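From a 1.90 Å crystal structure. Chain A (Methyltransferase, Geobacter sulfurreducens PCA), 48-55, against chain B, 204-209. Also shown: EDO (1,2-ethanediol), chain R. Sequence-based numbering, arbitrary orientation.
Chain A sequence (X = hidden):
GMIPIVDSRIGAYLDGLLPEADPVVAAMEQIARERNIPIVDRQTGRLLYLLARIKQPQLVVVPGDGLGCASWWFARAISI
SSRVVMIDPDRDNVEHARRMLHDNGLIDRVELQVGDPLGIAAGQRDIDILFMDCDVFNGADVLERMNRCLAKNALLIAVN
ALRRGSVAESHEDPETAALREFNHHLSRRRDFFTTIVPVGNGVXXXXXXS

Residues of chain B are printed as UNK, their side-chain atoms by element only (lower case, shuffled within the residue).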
# COMPACT_ATOMS: atom_id res chain seq x y z
N LEU A 48 4.99 -5.67 -1.04
CA LEU A 48 5.42 -5.99 0.33
C LEU A 48 6.60 -5.11 0.71
O LEU A 48 6.67 -4.53 1.78
CB LEU A 48 5.85 -7.44 0.49
CG LEU A 48 4.78 -8.53 0.33
CD1 LEU A 48 5.35 -9.93 0.66
CD2 LEU A 48 3.59 -8.28 1.20
N TYR A 49 7.56 -5.07 -0.19
CA TYR A 49 8.75 -4.22 -0.01
C TYR A 49 8.38 -2.76 0.24
O TYR A 49 8.86 -2.14 1.18
CB TYR A 49 9.69 -4.30 -1.22
CG TYR A 49 10.93 -3.40 -1.09
CD1 TYR A 49 12.09 -3.85 -0.48
CD2 TYR A 49 10.90 -2.10 -1.57
CE1 TYR A 49 13.22 -3.02 -0.36
CE2 TYR A 49 12.01 -1.25 -1.44
CZ TYR A 49 13.16 -1.72 -0.84
OH TYR A 49 14.24 -0.87 -0.73
N LEU A 50 7.52 -2.22 -0.61
CA LEU A 50 7.13 -0.82 -0.51
C LEU A 50 6.41 -0.54 0.80
O LEU A 50 6.70 0.45 1.48
CB LEU A 50 6.34 -0.34 -1.74
CG LEU A 50 6.11 1.18 -1.75
CD1 LEU A 50 6.22 1.82 -3.16
CD2 LEU A 50 4.76 1.51 -1.03
N LEU A 51 5.49 -1.41 1.17
CA LEU A 51 4.74 -1.19 2.42
C LEU A 51 5.68 -1.21 3.64
O LEU A 51 5.55 -0.44 4.60
CB LEU A 51 3.62 -2.25 2.57
CG LEU A 51 2.45 -2.16 1.58
CD1 LEU A 51 1.56 -3.40 1.70
CD2 LEU A 51 1.64 -0.87 1.78
N ALA A 52 6.66 -2.09 3.57
CA ALA A 52 7.62 -2.27 4.66
C ALA A 52 8.51 -1.04 4.74
O ALA A 52 8.80 -0.55 5.82
CB ALA A 52 8.44 -3.56 4.49
N ARG A 53 8.92 -0.53 3.59
CA ARG A 53 9.73 0.69 3.60
C ARG A 53 8.98 1.87 4.24
O ARG A 53 9.52 2.61 5.03
CB ARG A 53 10.19 1.12 2.21
CG ARG A 53 11.29 0.30 1.59
CD ARG A 53 12.55 0.16 2.46
NE ARG A 53 13.23 1.41 2.80
CZ ARG A 53 14.22 1.96 2.10
NH1 ARG A 53 14.67 1.42 0.97
NH2 ARG A 53 14.74 3.09 2.55
N ILE A 54 7.71 2.05 3.89
CA ILE A 54 6.98 3.20 4.46
C ILE A 54 6.56 2.96 5.89
O ILE A 54 6.44 3.89 6.68
CB ILE A 54 5.75 3.71 3.60
CG1 ILE A 54 4.67 2.67 3.51
CG2 ILE A 54 6.22 4.17 2.19
CD1 ILE A 54 3.35 3.21 2.89
N LYS A 55 6.39 1.71 6.25
CA LYS A 55 6.01 1.39 7.63
C LYS A 55 7.19 1.54 8.61
O LYS A 55 7.01 1.97 9.75
CB LYS A 55 5.53 -0.07 7.71
CG LYS A 55 5.02 -0.53 9.09
CD LYS A 55 3.64 -0.02 9.40
CE LYS A 55 3.10 -0.58 10.74
NZ LYS A 55 3.79 0.04 11.94
N UNK B 204 -0.18 4.74 -9.00
CA UNK B 204 1.26 4.63 -9.03
C UNK B 204 1.78 5.10 -7.68
O UNK B 204 1.39 6.15 -7.18
c UNK B 204 1.86 5.46 -10.16
c UNK B 204 3.95 5.68 -11.57
c UNK B 204 3.97 6.58 -9.20
c UNK B 204 3.40 5.52 -10.16
N UNK B 205 2.63 4.29 -7.09
CA UNK B 205 3.28 4.61 -5.83
C UNK B 205 4.77 4.65 -6.08
O UNK B 205 5.38 3.64 -6.46
c UNK B 205 0.90 4.60 -3.87
c UNK B 205 2.98 3.55 -4.78
c UNK B 205 1.34 2.06 -3.67
c UNK B 205 1.52 3.32 -4.53
N UNK B 206 5.37 5.82 -5.88
CA UNK B 206 6.79 5.98 -6.07
C UNK B 206 7.48 6.42 -4.80
O UNK B 206 7.31 7.54 -4.36
N UNK B 207 8.23 5.50 -4.22
CA UNK B 207 8.98 5.71 -2.99
C UNK B 207 10.41 6.13 -3.26
O UNK B 207 11.19 5.42 -3.88
c UNK B 207 9.92 5.16 1.48
c UNK B 207 9.77 4.51 -0.86
c UNK B 207 11.72 3.95 0.47
c UNK B 207 8.99 4.44 -2.15
c UNK B 207 11.02 3.90 -0.72
c UNK B 207 11.14 4.57 1.58
o UNK B 207 11.80 4.63 2.79
c UNK B 207 9.22 5.11 0.27
N UNK B 208 10.74 7.29 -2.74
CA UNK B 208 12.10 7.83 -2.88
C UNK B 208 13.11 7.04 -2.01
O UNK B 208 13.03 6.98 -0.80
n UNK B 208 13.37 12.19 -2.69
c UNK B 208 13.36 9.84 -3.31
c UNK B 208 14.51 12.59 -2.15
n UNK B 208 14.51 13.48 -1.18
c UNK B 208 13.28 11.25 -3.78
c UNK B 208 12.12 9.33 -2.65
n UNK B 208 15.65 12.07 -2.56
N UNK B 209 14.08 6.42 -2.69
CA UNK B 209 15.12 5.58 -2.04
C UNK B 209 16.26 6.34 -1.36
O UNK B 209 16.30 7.55 -1.44
c UNK B 209 14.44 2.54 -2.33
c UNK B 209 14.75 3.49 -3.49
c UNK B 209 15.30 2.75 -4.71
c UNK B 209 15.71 4.59 -3.04
C1 EDO R . 9.39 7.41 5.33
O1 EDO R . 8.35 6.68 4.71
C2 EDO R . 10.28 6.34 5.84
O2 EDO R . 10.58 5.36 4.86

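Position 204 of chain B carries four side-chain carbons, forked at the second, and all of them are out of reach of the helix of chain A. The fork after a single methylene identifies leucine, Leu204(B), a buried strand residue whose apolar side chain suits an interior setting without serving this contact.

Position 205 again has four carbons forked at the second, but here the CA-to-CB bond points toward the helix. Its CB lies 4.0 Å from CD1 of Leu50(A), and its backbone O is 3.9 Å from that same methyl, CD1 of Leu50(A). This is Leu205(B), hydrocarbon meeting hydrocarbon where both partners are buried.

Position 206 has no side-chain atoms at all and is therefore Gly206(B). A CB built here would point away from the helix, as the alternation of a strand leads one to expect, and would find nothing of the helix nearby.

At position 207 one carbon leads to a six-carbon ring bearing a single oxygen, and the CA-to-CB bond again points toward chain A. The CB packs 3.9 Å from CD1 of Leu50(A), while CB of Arg53(A) sits over the ring face, 3.9 Å from its centroid and 24° off the normal, a CH-pi contact. A phenol ring means tyrosine, Tyr207(B). Its CD1 lies 3.7 Å from CG2 of Ile54(A). The ring offers a broad apolar surface, and its OH gives a hydrogen bond of 2.5 Å to O2 of the ethanediol, which in turn donates to the backbone O of Arg53(A) at 3.0 Å.

Position 208 has three carbons, a nitrogen, and then a carbon carrying two more nitrogens, a guanidinium that touches nothing of the helix: Arg208(B). Its charge suits a partly exposed position, where NH2 is hydrogen-bonded elsewhere in the structure.

Position 209 returns to four carbons forked at the second, which approach the ends of Arg53(A) and Tyr49(A). It is Leu209(B), with CD2 3.5 Å from NH1 of Arg53(A) and 3.8 Å from OH of Tyr49(A). Its CA-to-CB bond points sideways, but a flexible, branched hydrocarbon can still reach across to cover these two ends.

The contact thus rests on alternate residues, 205, 207 and 209, with Tyr207(B) contributing the largest buried area. Leu50(A), Arg53(A) and Ile54(A) pack against its side chain from the helix. Within the helix, NH1 of Arg53(A) donates to OH of Tyr49(A) at 2.9 Å, tying together the two side chains that meet Leu209(B). Packing dominates, supplemented by the ethanediol bridge, a molecule probably derived from the crystallisation liquor.

Chain B (204-209) LLGYRL
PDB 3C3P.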